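Long-range contacts in transcriptional regulator (Aquifex aeolicus, PDB 2EH3), which probably binds DNA through an N-terminal helix-turn-helix domain and regulates transcription as a TetR/AcrR-family dimer, and also binds magnesium ions: residues Lys116-Glu120 against Leu134-Leu139; Ile54-His58 against Lys111-Ala115; Arg6-Ser11 against Ile28-Leu34. All coordinates share one frame; numbering follows the deposited sequence.

Interaction 1: residues Lys116-Glu120 against Leu134-Leu139; sequences KRRFE and LSEIIL
F119 lays the CD2-CE2-CZ side of its ring against S135, I138 and L139, where segments 116-120 and 134-139, on helices 105-126 and 131-152 of the TetR-like C-terminal domain, run at 121° to each other. I138 meets the ring at its edge, near the ring plane, with CB 3.7 Å from F119 CE2, and its CG2 and CD1 reach on to CZ. The side chain of F119 starts toward the other helix, and CG anti to the backbone N (chi1 -174°) carries the ring on to it; L77 of helix 73-86 packs on both F119 and I138. One turn earlier, the aliphatic part of K116 crosses L139, and its CG lies 3.5 Å from L139 CD1, a tight carbon contact. Bends at chi3 and chi4 then carry the amine between two carboxylates in a three-residue salt-bridge network. K116 NZ makes a weak bond of 3.3 Å to E136 OE2. A second weak bond, 3.2 Å long, joins K116 NZ to E120 OE1. S135 OG is hydrogen-bonded back to E132 O and also lies 3.0 Å from E120 OE1. Y149 and K163 of the second subunit both bind E136 OE2 as well, so this oxygen joins the helix pair to the dimer interface. The two acidic groups approach to 5.4 Å between E120 OE1 and E136 OE2, and the lysine amine between them probably offsets their like charge. The contact thus combines apolar packing around F119 with a polar network whose charges are shared between helices and subunits.

Interaction 2: residues Ile54-His58 against Lys111-Ala115; sequences IERTH and KIEDA
K111 of helix 105-126 reaches over to helix 46-67, which leads from the DNA-binding domain into the all-helical TetR-like body; the two segments run nearly parallel, 9° apart, with axes 11.9 Å from each other. At that spacing the contact is made by side chains alone, the lysine spanning most of the way. At its base, K111 CG touches I54 CG2, which is part of a buried residue packed on F94 and L98 of helix 88-99. A bend at chi2 (-47°) then turns the extended remainder of the lysine over one face of the H58 imidazole, where CD makes a CH-pi contact 3.8 Å from the ring centroid, displaced toward the rim. Its amine ends at E55, with K111 NZ 2.7 Å from E55 OE1 in a salt bridge in which the amine approaches from above the carboxylate plane. That amine is also 3.1 Å from H58 ND1. Next along the segment, D114 takes up the other ring nitrogen. Its carboxylate stands almost perpendicular to the imidazole, and the same aspartate forms salt bridges with R117 and R118 on its own helix, which would be expected to favour its ionised form. The histidine ring is therefore covered on one face by a lysine chain and hydrogen-bonded at its edge to an aspartate. H58 NE2 donates to D114 OD2 at 2.7 Å, the oxygen close to the ring plane, itself met from above the carboxylate plane, and the N-H...O angle bent to 141°.

Interaction 3: residues Arg6-Ser11 against Ile28-Leu34; sequences RILEVS and IVKRANL
The guanidinium of R6 has the carbonyl of A32 at its edge and L34 CD2 coming in obliquely, 3.4 Å from R6 NH2. The two segments belong to the helix-turn-helix domain of the TetR family: segments 6-11 and 28-32 lie at 112° to each other, on helix 3-18 and on helix 25-32, the first helix of the predicted DNA-binding motif. Beside the arginine, I7 CG1 lies 3.6 Å from L34 CD1. V10 fills the middle of the crossing: with CG1 anti to the backbone N (chi1 167°), that methyl meets R31 CG and the carbonyl oxygen of I28, while CG2 rests on A32 CB at 4.0 Å. Farther along, I28 CG2 is 3.5 Å from S11 OG, a hydroxyl already turned back to I7 O within its own helix; L49 of helix 46-67 packs on both I28 and S11. Helix 25-32 ends in a Schellman motif, with N33 at positive phi and L34 N bonded to V29 O. The carbonyl of A32, just before N33, is taken by the arginine: R6 NH1 donates to A32 O at 3.0 Å, on a lone pair in the carbonyl plane, with the oxygen tilted 24° from the guanidinium plane.

How the interactions relate
Interactions 1 and 2 share helix 105-126 on adjoining segments, 116-120 and 111-115, with centres 14 Å apart, and both touch the second subunit. Interaction 1 is buried; interaction 2 lies at the surface, where polar ends bridge widely spaced, nearly parallel helices. Interaction 3 lies in the predicted DNA-binding domain, 36 Å from interaction 1 between centres, and is partly buried, mostly apolar, with a single side-chain-to-carbonyl bond in place of ion pairs. Helix 46-67 connects the two domains: it supplies 54-58 to interaction 2, and its R56 packs against L8 of segment 6-11, with R56 CZ 3.4 Å from L8 CD1.

Interaction 1: residues Lys116-Glu120 against Leu134-Leu139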
ATOM      1  N   LYS A 116      13.403  -3.839  -5.210  1.00 15.44           N
ATOM      2  CA  LYS A 116      13.820  -2.504  -5.627  1.00 15.95           C
ATOM      3  C   LYS A 116      15.309  -2.479  -5.965  1.00 13.95           C
ATOM      4  O   LYS A 116      15.698  -1.887  -6.981  1.00 15.01           O
ATOM      5  CB  LYS A 116      13.531  -1.480  -4.526  1.00 17.07           C
ATOM      6  CG  LYS A 116      13.580  -0.048  -5.029  1.00 20.20           C
ATOM      7  CD  LYS A 116      12.943   0.895  -4.024  1.00 24.79           C
ATOM      8  CE  LYS A 116      13.979   1.564  -3.141  1.00 27.96           C
ATOM      9  NZ  LYS A 116      14.727   2.602  -3.889  1.00 27.77           N
ATOM     10  N   ARG A 117      16.131  -3.121  -5.130  1.00 15.18           N
ATOM     11  CA  ARG A 117      17.570  -3.161  -5.381  1.00 15.03           C
ATOM     12  C   ARG A 117      17.857  -3.848  -6.712  1.00 13.91           C
ATOM     13  O   ARG A 117      18.679  -3.366  -7.499  1.00 13.73           O
ATOM     14  CB  ARG A 117      18.323  -3.904  -4.268  1.00 19.52           C
ATOM     15  CG  ARG A 117      18.479  -3.124  -2.963  1.00 24.88           C
ATOM     16  CD  ARG A 117      19.518  -3.787  -2.041  1.00 28.23           C
ATOM     17  NE  ARG A 117      19.184  -5.169  -1.682  1.00 32.50           N
ATOM     18  CZ  ARG A 117      18.355  -5.510  -0.696  1.00 33.40           C
ATOM     19  NH1 ARG A 117      17.779  -4.569   0.035  1.00 35.65           N
ATOM     20  NH2 ARG A 117      18.101  -6.786  -0.441  1.00 34.38           N
ATOM     21  N   ARG A 118      17.169  -4.958  -6.983  1.00 13.87           N
ATOM     22  CA  ARG A 118      17.399  -5.663  -8.237  1.00 12.80           C
ATOM     23  C   ARG A 118      16.942  -4.867  -9.446  1.00 12.47           C
ATOM     24  O   ARG A 118      17.599  -4.861 -10.497  1.00 12.24           O
ATOM     25  CB  ARG A 118      16.691  -7.018  -8.214  1.00 13.45           C
ATOM     26  CG  ARG A 118      17.297  -7.932  -7.208  1.00 13.74           C
ATOM     27  CD  ARG A 118      16.529  -9.232  -7.140  1.00 13.60           C
ATOM     28  NE  ARG A 118      17.083 -10.115  -6.113  1.00 17.47           N
ATOM     29  CZ  ARG A 118      18.090 -10.956  -6.336  1.00 20.80           C
ATOM     30  NH1 ARG A 118      18.643 -11.022  -7.540  1.00 22.16           N
ATOM     31  NH2 ARG A 118      18.531 -11.725  -5.357  1.00 22.72           N
ATOM     32  N   PHE A 119      15.799  -4.205  -9.320  1.00 11.57           N
ATOM     33  CA  PHE A 119      15.299  -3.408 -10.398  1.00 11.27           C
ATOM     34  C   PHE A 119      16.267  -2.246 -10.656  1.00 10.78           C
ATOM     35  O   PHE A 119      16.565  -1.894 -11.808  1.00 10.47           O
ATOM     36  CB  PHE A 119      13.902  -2.906 -10.033  1.00 12.76           C
ATOM     37  CG  PHE A 119      13.220  -2.175 -11.134  1.00 17.20           C
ATOM     38  CD1 PHE A 119      13.358  -2.567 -12.466  1.00 16.49           C
ATOM     39  CD2 PHE A 119      12.403  -1.081 -10.824  1.00 17.37           C
ATOM     40  CE1 PHE A 119      12.691  -1.883 -13.481  1.00 18.80           C
ATOM     41  CE2 PHE A 119      11.738  -0.396 -11.821  1.00 20.58           C
ATOM     42  CZ  PHE A 119      11.876  -0.792 -13.151  1.00 20.03           C
ATOM     43  N   GLU A 120      16.754  -1.643  -9.580  1.00 11.67           N
ATOM     44  CA  GLU A 120      17.702  -0.537  -9.735  1.00 13.79           C
ATOM     45  C   GLU A 120      18.932  -0.971 -10.480  1.00 12.64           C
ATOM     46  O   GLU A 120      19.388  -0.257 -11.399  1.00 11.59           O
ATOM     47  CB  GLU A 120      18.149   0.023  -8.383  1.00 14.44           C
ATOM     48  CG  GLU A 120      17.182   0.996  -7.861  1.00 19.54           C
ATOM     49  CD  GLU A 120      17.744   1.879  -6.795  1.00 17.83           C
ATOM     50  OE1 GLU A 120      16.917   2.648  -6.285  1.00 22.67           O
ATOM     51  OE2 GLU A 120      18.970   1.828  -6.459  1.00 18.83           O
ATOM     52  N   LEU A 134      13.721   6.287 -11.274  1.00  9.84           N
ATOM     53  CA  LEU A 134      12.820   5.433 -12.040  1.00  9.53           C
ATOM     54  C   LEU A 134      12.347   4.250 -11.227  1.00  9.23           C
ATOM     55  O   LEU A 134      11.191   3.821 -11.359  1.00 10.04           O
ATOM     56  CB  LEU A 134      13.537   4.912 -13.286  1.00 10.35           C
ATOM     57  CG  LEU A 134      13.747   5.902 -14.426  1.00 11.57           C
ATOM     58  CD1 LEU A 134      14.792   5.344 -15.435  1.00 13.69           C
ATOM     59  CD2 LEU A 134      12.392   6.157 -15.093  1.00 12.17           C
ATOM     60  N   SER A 135      13.208   3.710 -10.368  1.00 10.42           N
ATOM     61  CA  SER A 135      12.779   2.552  -9.594  1.00  9.67           C
ATOM     62  C   SER A 135      11.631   2.921  -8.657  1.00 11.60           C
ATOM     63  O   SER A 135      10.706   2.125  -8.507  1.00 13.30           O
ATOM     64  CB  SER A 135      13.944   1.947  -8.788  1.00 11.89           C
ATOM     65  OG  SER A 135      14.330   2.792  -7.709  1.00 14.86           O
ATOM     66  N   GLU A 136      11.688   4.114  -8.047  1.00 11.62           N
ATOM     67  CA  GLU A 136      10.660   4.601  -7.140  1.00 11.68           C
ATOM     68  C   GLU A 136       9.358   4.824  -7.901  1.00 11.29           C
ATOM     69  O   GLU A 136       8.266   4.388  -7.468  1.00 10.64           O
ATOM     70  CB  GLU A 136      11.075   5.935  -6.523  1.00 15.27           C
ATOM     71  CG  GLU A 136      12.388   5.907  -5.735  1.00 17.36           C
ATOM     72  CD  GLU A 136      12.227   5.466  -4.298  1.00 19.25           C
ATOM     73  OE1 GLU A 136      11.111   5.023  -3.911  1.00 20.27           O
ATOM     74  OE2 GLU A 136      13.230   5.545  -3.565  1.00 17.52           O
ATOM     75  N   ILE A 137       9.471   5.517  -9.028  1.00 10.35           N
ATOM     76  CA  ILE A 137       8.298   5.804  -9.849  1.00  9.45           C
ATOM     77  C   ILE A 137       7.613   4.527 -10.336  1.00  8.87           C
ATOM     78  O   ILE A 137       6.398   4.339 -10.182  1.00  9.91           O
ATOM     79  CB  ILE A 137       8.673   6.600 -11.105  1.00  9.80           C
ATOM     80  CG1 ILE A 137       9.184   8.007 -10.724  1.00 11.06           C
ATOM     81  CG2 ILE A 137       7.447   6.698 -12.017  1.00 11.04           C
ATOM     82  CD1 ILE A 137       9.869   8.745 -11.881  1.00 10.89           C
ATOM     83  N   ILE A 138       8.400   3.654 -10.943  1.00 10.35           N
ATOM     84  CA  ILE A 138       7.836   2.450 -11.524  1.00 10.74           C
ATOM     85  C   ILE A 138       7.315   1.469 -10.498  1.00 11.36           C
ATOM     86  O   ILE A 138       6.232   0.904 -10.685  1.00 11.86           O
ATOM     87  CB  ILE A 138       8.859   1.820 -12.472  1.00 11.61           C
ATOM     88  CG1 ILE A 138       9.092   2.803 -13.629  1.00 13.39           C
ATOM     89  CG2 ILE A 138       8.336   0.485 -13.019  1.00 12.03           C
ATOM     90  CD1 ILE A 138      10.236   2.416 -14.558  1.00 14.70           C
ATOM     91  N   LEU A 139       8.033   1.258  -9.400  1.00  9.94           N
ATOM     92  CA  LEU A 139       7.495   0.359  -8.384  1.00 10.69           C
ATOM     93  C   LEU A 139       6.223   0.955  -7.791  1.00 10.40           C
ATOM     94  O   LEU A 139       5.274   0.232  -7.504  1.00 10.01           O
ATOM     95  CB  LEU A 139       8.505   0.109  -7.261  1.00 15.04           C
ATOM     96  CG  LEU A 139       9.657  -0.833  -7.604  1.00 18.73           C
ATOM     97  CD1 LEU A 139      10.508  -1.065  -6.347  1.00 21.20           C
ATOM     98  CD2 LEU A 139       9.118  -2.157  -8.097  1.00 22.53           C
TER

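Interaction 2: residues Ile54-His58 against Lys111-Ala115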
ATOM      1  N   ILE A  54       5.982 -16.877   1.156  1.00 14.84           N
ATOM      2  CA  ILE A  54       6.525 -15.634   0.643  1.00 14.93           C
ATOM      3  C   ILE A  54       7.860 -15.874  -0.035  1.00 16.74           C
ATOM      4  O   ILE A  54       8.098 -15.374  -1.153  1.00 17.66           O
ATOM      5  CB  ILE A  54       6.680 -14.605   1.787  1.00 14.13           C
ATOM      6  CG1 ILE A  54       5.298 -14.330   2.408  1.00 16.04           C
ATOM      7  CG2 ILE A  54       7.340 -13.308   1.270  1.00 13.21           C
ATOM      8  CD1 ILE A  54       4.253 -13.743   1.442  1.00 16.83           C
ATOM      9  N   GLU A  55       8.720 -16.656   0.617  1.00 17.83           N
ATOM     10  CA  GLU A  55      10.046 -16.943   0.077  1.00 20.34           C
ATOM     11  C   GLU A  55       9.979 -17.581  -1.311  1.00 20.53           C
ATOM     12  O   GLU A  55      10.783 -17.256  -2.201  1.00 19.05           O
ATOM     13  CB  GLU A  55      10.809 -17.853   1.033  1.00 21.28           C
ATOM     14  CG  GLU A  55      12.308 -17.881   0.813  1.00 24.75           C
ATOM     15  CD  GLU A  55      12.988 -16.595   1.248  1.00 26.17           C
ATOM     16  OE1 GLU A  55      12.324 -15.736   1.872  1.00 27.79           O
ATOM     17  OE2 GLU A  55      14.195 -16.451   0.972  1.00 29.52           O
ATOM     18  N   ARG A  56       9.030 -18.487  -1.509  1.00 20.77           N
ATOM     19  CA  ARG A  56       8.923 -19.138  -2.805  1.00 19.01           C
ATOM     20  C   ARG A  56       8.444 -18.178  -3.896  1.00 19.79           C
ATOM     21  O   ARG A  56       8.909 -18.269  -5.036  1.00 18.89           O
ATOM     22  CB  ARG A  56       8.035 -20.370  -2.707  1.00 19.69           C
ATOM     23  CG  ARG A  56       8.723 -21.492  -1.974  1.00 20.40           C
ATOM     24  CD  ARG A  56       7.877 -22.743  -1.998  1.00 20.02           C
ATOM     25  NE  ARG A  56       8.587 -23.841  -1.360  1.00 19.56           N
ATOM     26  CZ  ARG A  56       8.486 -25.107  -1.736  1.00 19.96           C
ATOM     27  NH1 ARG A  56       7.695 -25.442  -2.748  1.00 21.07           N
ATOM     28  NH2 ARG A  56       9.189 -26.030  -1.107  1.00 21.77           N
ATOM     29  N   THR A  57       7.544 -17.245  -3.563  1.00 18.81           N
ATOM     30  CA  THR A  57       7.101 -16.291  -4.578  1.00 17.95           C
ATOM     31  C   THR A  57       8.241 -15.291  -4.828  1.00 17.07           C
ATOM     32  O   THR A  57       8.462 -14.871  -5.969  1.00 18.62           O
ATOM     33  CB  THR A  57       5.779 -15.566  -4.168  1.00 19.03           C
ATOM     34  OG1 THR A  57       4.707 -16.520  -4.162  1.00 20.70           O
ATOM     35  CG2 THR A  57       5.410 -14.496  -5.176  1.00 20.01           C
ATOM     36  N   HIS A  58       8.986 -14.945  -3.789  1.00 16.81           N
ATOM     37  CA  HIS A  58      10.124 -14.028  -3.951  1.00 17.05           C
ATOM     38  C   HIS A  58      11.136 -14.676  -4.889  1.00 17.43           C
ATOM     39  O   HIS A  58      11.731 -14.005  -5.738  1.00 15.88           O
ATOM     40  CB  HIS A  58      10.808 -13.766  -2.606  1.00 18.73           C
ATOM     41  CG  HIS A  58      11.987 -12.840  -2.693  1.00 18.74           C
ATOM     42  ND1 HIS A  58      13.109 -12.992  -1.908  1.00 18.92           N
ATOM     43  CD2 HIS A  58      12.209 -11.739  -3.452  1.00 20.87           C
ATOM     44  CE1 HIS A  58      13.969 -12.026  -2.176  1.00 20.16           C
ATOM     45  NE2 HIS A  58      13.449 -11.251  -3.107  1.00 19.68           N
ATOM     46  N   LYS A 111      11.399  -7.702   1.409  1.00 13.71           N
ATOM     47  CA  LYS A 111      11.186  -8.211   0.070  1.00 14.32           C
ATOM     48  C   LYS A 111      11.027  -7.115  -0.951  1.00 14.31           C
ATOM     49  O   LYS A 111      11.508  -7.244  -2.079  1.00 15.28           O
ATOM     50  CB  LYS A 111       9.954  -9.128   0.045  1.00 14.53           C
ATOM     51  CG  LYS A 111      10.132 -10.371   0.873  1.00 17.72           C
ATOM     52  CD  LYS A 111      11.481 -11.064   0.600  1.00 20.69           C
ATOM     53  CE  LYS A 111      11.511 -12.422   1.288  1.00 21.59           C
ATOM     54  NZ  LYS A 111      12.806 -13.147   1.144  1.00 23.03           N
ATOM     55  N   ILE A 112      10.349  -6.037  -0.571  1.00 13.86           N
ATOM     56  CA  ILE A 112      10.159  -4.918  -1.480  1.00 14.72           C
ATOM     57  C   ILE A 112      11.512  -4.292  -1.745  1.00 14.67           C
ATOM     58  O   ILE A 112      11.852  -3.999  -2.893  1.00 15.40           O
ATOM     59  CB  ILE A 112       9.243  -3.821  -0.890  1.00 16.08           C
ATOM     60  CG1 ILE A 112       7.827  -4.370  -0.680  1.00 18.01           C
ATOM     61  CG2 ILE A 112       9.265  -2.583  -1.825  1.00 17.44           C
ATOM     62  CD1 ILE A 112       7.031  -4.562  -1.967  1.00 19.46           C
ATOM     63  N   GLU A 113      12.281  -4.095  -0.681  1.00 15.91           N
ATOM     64  CA  GLU A 113      13.599  -3.480  -0.822  1.00 15.84           C
ATOM     65  C   GLU A 113      14.471  -4.326  -1.725  1.00 16.08           C
ATOM     66  O   GLU A 113      15.219  -3.782  -2.538  1.00 15.42           O
ATOM     67  CB  GLU A 113      14.260  -3.327   0.555  1.00 18.62           C
ATOM     68  CG  GLU A 113      15.681  -2.761   0.546  1.00 23.19           C
ATOM     69  CD  GLU A 113      15.781  -1.427  -0.174  1.00 26.45           C
ATOM     70  OE1 GLU A 113      14.786  -0.679  -0.168  1.00 28.05           O
ATOM     71  OE2 GLU A 113      16.866  -1.120  -0.734  1.00 29.83           O
ATOM     72  N   ASP A 114      14.380  -5.650  -1.592  1.00 14.22           N
ATOM     73  CA  ASP A 114      15.199  -6.511  -2.437  1.00 15.66           C
ATOM     74  C   ASP A 114      14.789  -6.383  -3.884  1.00 15.74           C
ATOM     75  O   ASP A 114      15.648  -6.300  -4.772  1.00 15.71           O
ATOM     76  CB  ASP A 114      15.095  -7.982  -2.046  1.00 18.31           C
ATOM     77  CG  ASP A 114      16.034  -8.859  -2.871  1.00 20.51           C
ATOM     78  OD1 ASP A 114      17.265  -8.729  -2.708  1.00 23.55           O
ATOM     79  OD2 ASP A 114      15.549  -9.654  -3.700  1.00 23.18           O
ATOM     80  N   ALA A 115      13.483  -6.372  -4.142  1.00 15.08           N
ATOM     81  CA  ALA A 115      13.012  -6.232  -5.513  1.00 14.69           C
ATOM     82  C   ALA A 115      13.480  -4.874  -6.052  1.00 15.45           C
ATOM     83  O   ALA A 115      13.892  -4.765  -7.215  1.00 16.12           O
ATOM     84  CB  ALA A 115      11.480  -6.313  -5.559  1.00 16.72           C
TER

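Interaction 3: residues Arg6-Ser11 against Ile28-Leu34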
ATOM      1  N   ARG A   6       1.651 -29.712  -1.374  1.00 14.43           N
ATOM      2  CA  ARG A   6       0.214 -29.713  -1.128  1.00 14.78           C
ATOM      3  C   ARG A   6      -0.152 -28.827   0.064  1.00 13.19           C
ATOM      4  O   ARG A   6      -1.147 -28.082   0.018  1.00 14.70           O
ATOM      5  CB  ARG A   6      -0.295 -31.143  -0.899  1.00 17.22           C
ATOM      6  CG  ARG A   6      -0.293 -31.971  -2.162  1.00 21.71           C
ATOM      7  CD  ARG A   6      -1.491 -32.914  -2.212  1.00 26.47           C
ATOM      8  NE  ARG A   6      -1.357 -34.043  -1.297  1.00 30.59           N
ATOM      9  CZ  ARG A   6      -1.853 -34.102  -0.066  1.00 30.34           C
ATOM     10  NH1 ARG A   6      -2.542 -33.088   0.448  1.00 30.63           N
ATOM     11  NH2 ARG A   6      -1.662 -35.201   0.651  1.00 31.57           N
ATOM     12  N   ILE A   7       0.641 -28.902   1.122  1.00 12.61           N
ATOM     13  CA  ILE A   7       0.392 -28.071   2.298  1.00 10.96           C
ATOM     14  C   ILE A   7       0.503 -26.599   1.881  1.00 11.38           C
ATOM     15  O   ILE A   7      -0.326 -25.783   2.261  1.00 11.62           O
ATOM     16  CB  ILE A   7       1.418 -28.371   3.395  1.00 10.96           C
ATOM     17  CG1 ILE A   7       1.181 -29.778   3.932  1.00 12.62           C
ATOM     18  CG2 ILE A   7       1.328 -27.348   4.527  1.00 11.00           C
ATOM     19  CD1 ILE A   7       2.302 -30.299   4.828  1.00 13.35           C
ATOM     20  N   LEU A   8       1.533 -26.257   1.121  1.00 11.42           N
ATOM     21  CA  LEU A   8       1.684 -24.869   0.688  1.00 10.81           C
ATOM     22  C   LEU A   8       0.477 -24.386  -0.109  1.00 11.69           C
ATOM     23  O   LEU A   8       0.028 -23.244   0.070  1.00 10.96           O
ATOM     24  CB  LEU A   8       2.969 -24.719  -0.138  1.00 11.15           C
ATOM     25  CG  LEU A   8       4.217 -24.724   0.741  1.00 13.28           C
ATOM     26  CD1 LEU A   8       5.463 -24.976  -0.118  1.00 15.65           C
ATOM     27  CD2 LEU A   8       4.320 -23.398   1.469  1.00 15.23           C
ATOM     28  N   GLU A   9      -0.053 -25.236  -0.987  1.00 11.39           N
ATOM     29  CA  GLU A   9      -1.193 -24.841  -1.811  1.00 12.80           C
ATOM     30  C   GLU A   9      -2.449 -24.623  -0.992  1.00 13.10           C
ATOM     31  O   GLU A   9      -3.151 -23.617  -1.182  1.00 12.55           O
ATOM     32  CB  GLU A   9      -1.431 -25.868  -2.933  1.00 14.22           C
ATOM     33  CG  GLU A   9      -0.306 -25.879  -3.980  1.00 19.82           C
ATOM     34  CD  GLU A   9      -0.055 -24.487  -4.564  1.00 22.06           C
ATOM     35  OE1 GLU A   9      -1.015 -23.892  -5.112  1.00 24.64           O
ATOM     36  OE2 GLU A   9       1.087 -23.989  -4.463  1.00 22.63           O
ATOM     37  N   VAL A  10      -2.714 -25.541  -0.062  1.00 10.86           N
ATOM     38  CA  VAL A  10      -3.882 -25.428   0.797  1.00 12.70           C
ATOM     39  C   VAL A  10      -3.768 -24.187   1.686  1.00 12.78           C
ATOM     40  O   VAL A  10      -4.756 -23.481   1.894  1.00 11.37           O
ATOM     41  CB  VAL A  10      -4.031 -26.697   1.680  1.00 13.79           C
ATOM     42  CG1 VAL A  10      -5.039 -26.471   2.790  1.00 15.47           C
ATOM     43  CG2 VAL A  10      -4.496 -27.874   0.804  1.00 12.58           C
ATOM     44  N   SER A  11      -2.565 -23.926   2.201  1.00 11.62           N
ATOM     45  CA  SER A  11      -2.348 -22.786   3.116  1.00 10.32           C
ATOM     46  C   SER A  11      -2.522 -21.467   2.361  1.00 10.47           C
ATOM     47  O   SER A  11      -3.096 -20.509   2.887  1.00 11.06           O
ATOM     48  CB  SER A  11      -0.951 -22.858   3.768  1.00 11.65           C
ATOM     49  OG  SER A  11      -0.768 -24.069   4.498  1.00 12.86           O
ATOM     50  N   ILE A  28      -5.829 -26.344   8.167  1.00 11.26           N
ATOM     51  CA  ILE A  28      -4.980 -26.629   7.017  1.00 11.04           C
ATOM     52  C   ILE A  28      -4.834 -28.135   6.804  1.00 11.32           C
ATOM     53  O   ILE A  28      -5.044 -28.633   5.688  1.00 10.24           O
ATOM     54  CB  ILE A  28      -3.591 -26.001   7.215  1.00 11.14           C
ATOM     55  CG1 ILE A  28      -3.705 -24.472   7.093  1.00 12.37           C
ATOM     56  CG2 ILE A  28      -2.587 -26.523   6.155  1.00 12.59           C
ATOM     57  CD1 ILE A  28      -2.462 -23.732   7.606  1.00 13.73           C
ATOM     58  N   VAL A  29      -4.470 -28.865   7.872  1.00 11.94           N
ATOM     59  CA  VAL A  29      -4.273 -30.303   7.686  1.00 12.47           C
ATOM     60  C   VAL A  29      -5.583 -31.031   7.402  1.00 13.08           C
ATOM     61  O   VAL A  29      -5.591 -32.016   6.651  1.00 12.73           O
ATOM     62  CB  VAL A  29      -3.482 -30.996   8.850  1.00 13.45           C
ATOM     63  CG1 VAL A  29      -2.071 -30.380   8.964  1.00 13.70           C
ATOM     64  CG2 VAL A  29      -4.237 -30.922  10.162  1.00 14.15           C
ATOM     65  N   LYS A  30      -6.689 -30.537   7.963  1.00 13.07           N
ATOM     66  CA  LYS A  30      -7.998 -31.131   7.689  1.00 14.35           C
ATOM     67  C   LYS A  30      -8.303 -30.986   6.194  1.00 13.94           C
ATOM     68  O   LYS A  30      -8.685 -31.945   5.532  1.00 14.43           O
ATOM     69  CB  LYS A  30      -9.087 -30.413   8.483  1.00 16.40           C
ATOM     70  CG  LYS A  30     -10.475 -31.071   8.411  1.00 21.76           C
ATOM     71  CD  LYS A  30     -11.533 -30.239   9.162  1.00 25.00           C
ATOM     72  CE  LYS A  30     -11.904 -28.951   8.390  1.00 27.39           C
ATOM     73  NZ  LYS A  30     -11.996 -27.683   9.208  1.00 25.41           N
ATOM     74  N   ARG A  31      -8.141 -29.776   5.662  1.00 13.29           N
ATOM     75  CA  ARG A  31      -8.423 -29.531   4.253  1.00 14.36           C
ATOM     76  C   ARG A  31      -7.499 -30.342   3.341  1.00 14.57           C
ATOM     77  O   ARG A  31      -7.908 -30.804   2.268  1.00 16.18           O
ATOM     78  CB  ARG A  31      -8.285 -28.027   3.964  1.00 15.22           C
ATOM     79  CG  ARG A  31      -8.405 -27.645   2.497  1.00 17.45           C
ATOM     80  CD  ARG A  31      -9.806 -27.868   1.960  1.00 21.25           C
ATOM     81  NE  ARG A  31     -10.803 -26.961   2.537  1.00 23.43           N
ATOM     82  CZ  ARG A  31     -11.007 -25.704   2.145  1.00 23.63           C
ATOM     83  NH1 ARG A  31     -10.280 -25.183   1.164  1.00 24.66           N
ATOM     84  NH2 ARG A  31     -11.949 -24.963   2.726  1.00 24.24           N
ATOM     85  N   ALA A  32      -6.257 -30.529   3.772  1.00 14.04           N
ATOM     86  CA  ALA A  32      -5.287 -31.298   3.001  1.00 12.47           C
ATOM     87  C   ALA A  32      -5.381 -32.813   3.232  1.00 13.01           C
ATOM     88  O   ALA A  32      -4.667 -33.577   2.578  1.00 12.99           O
ATOM     89  CB  ALA A  32      -3.880 -30.839   3.352  1.00 12.22           C
ATOM     90  N   ASN A  33      -6.241 -33.239   4.159  1.00 13.72           N
ATOM     91  CA  ASN A  33      -6.387 -34.661   4.488  1.00 14.28           C
ATOM     92  C   ASN A  33      -5.020 -35.249   4.914  1.00 13.34           C
ATOM     93  O   ASN A  33      -4.589 -36.324   4.471  1.00 14.04           O
ATOM     94  CB  ASN A  33      -6.971 -35.459   3.308  1.00 15.07           C
ATOM     95  CG  ASN A  33      -7.427 -36.855   3.718  1.00 16.90           C
ATOM     96  OD1 ASN A  33      -7.812 -37.085   4.870  1.00 15.94           O
ATOM     97  ND2 ASN A  33      -7.391 -37.795   2.773  1.00 17.94           N
ATOM     98  N   LEU A  34      -4.359 -34.536   5.812  1.00 11.15           N
ATOM     99  CA  LEU A  34      -3.059 -34.939   6.337  1.00 12.20           C
ATOM    100  C   LEU A  34      -3.072 -34.918   7.843  1.00 10.80           C
ATOM    101  O   LEU A  34      -3.934 -34.288   8.476  1.00 11.40           O
ATOM    102  CB  LEU A  34      -1.974 -33.966   5.852  1.00 11.79           C
ATOM    103  CG  LEU A  34      -1.658 -33.989   4.370  1.00 13.30           C
ATOM    104  CD1 LEU A  34      -0.757 -32.794   4.062  1.00 14.99           C
ATOM    105  CD2 LEU A  34      -0.926 -35.288   4.006  1.00 14.06           C
TER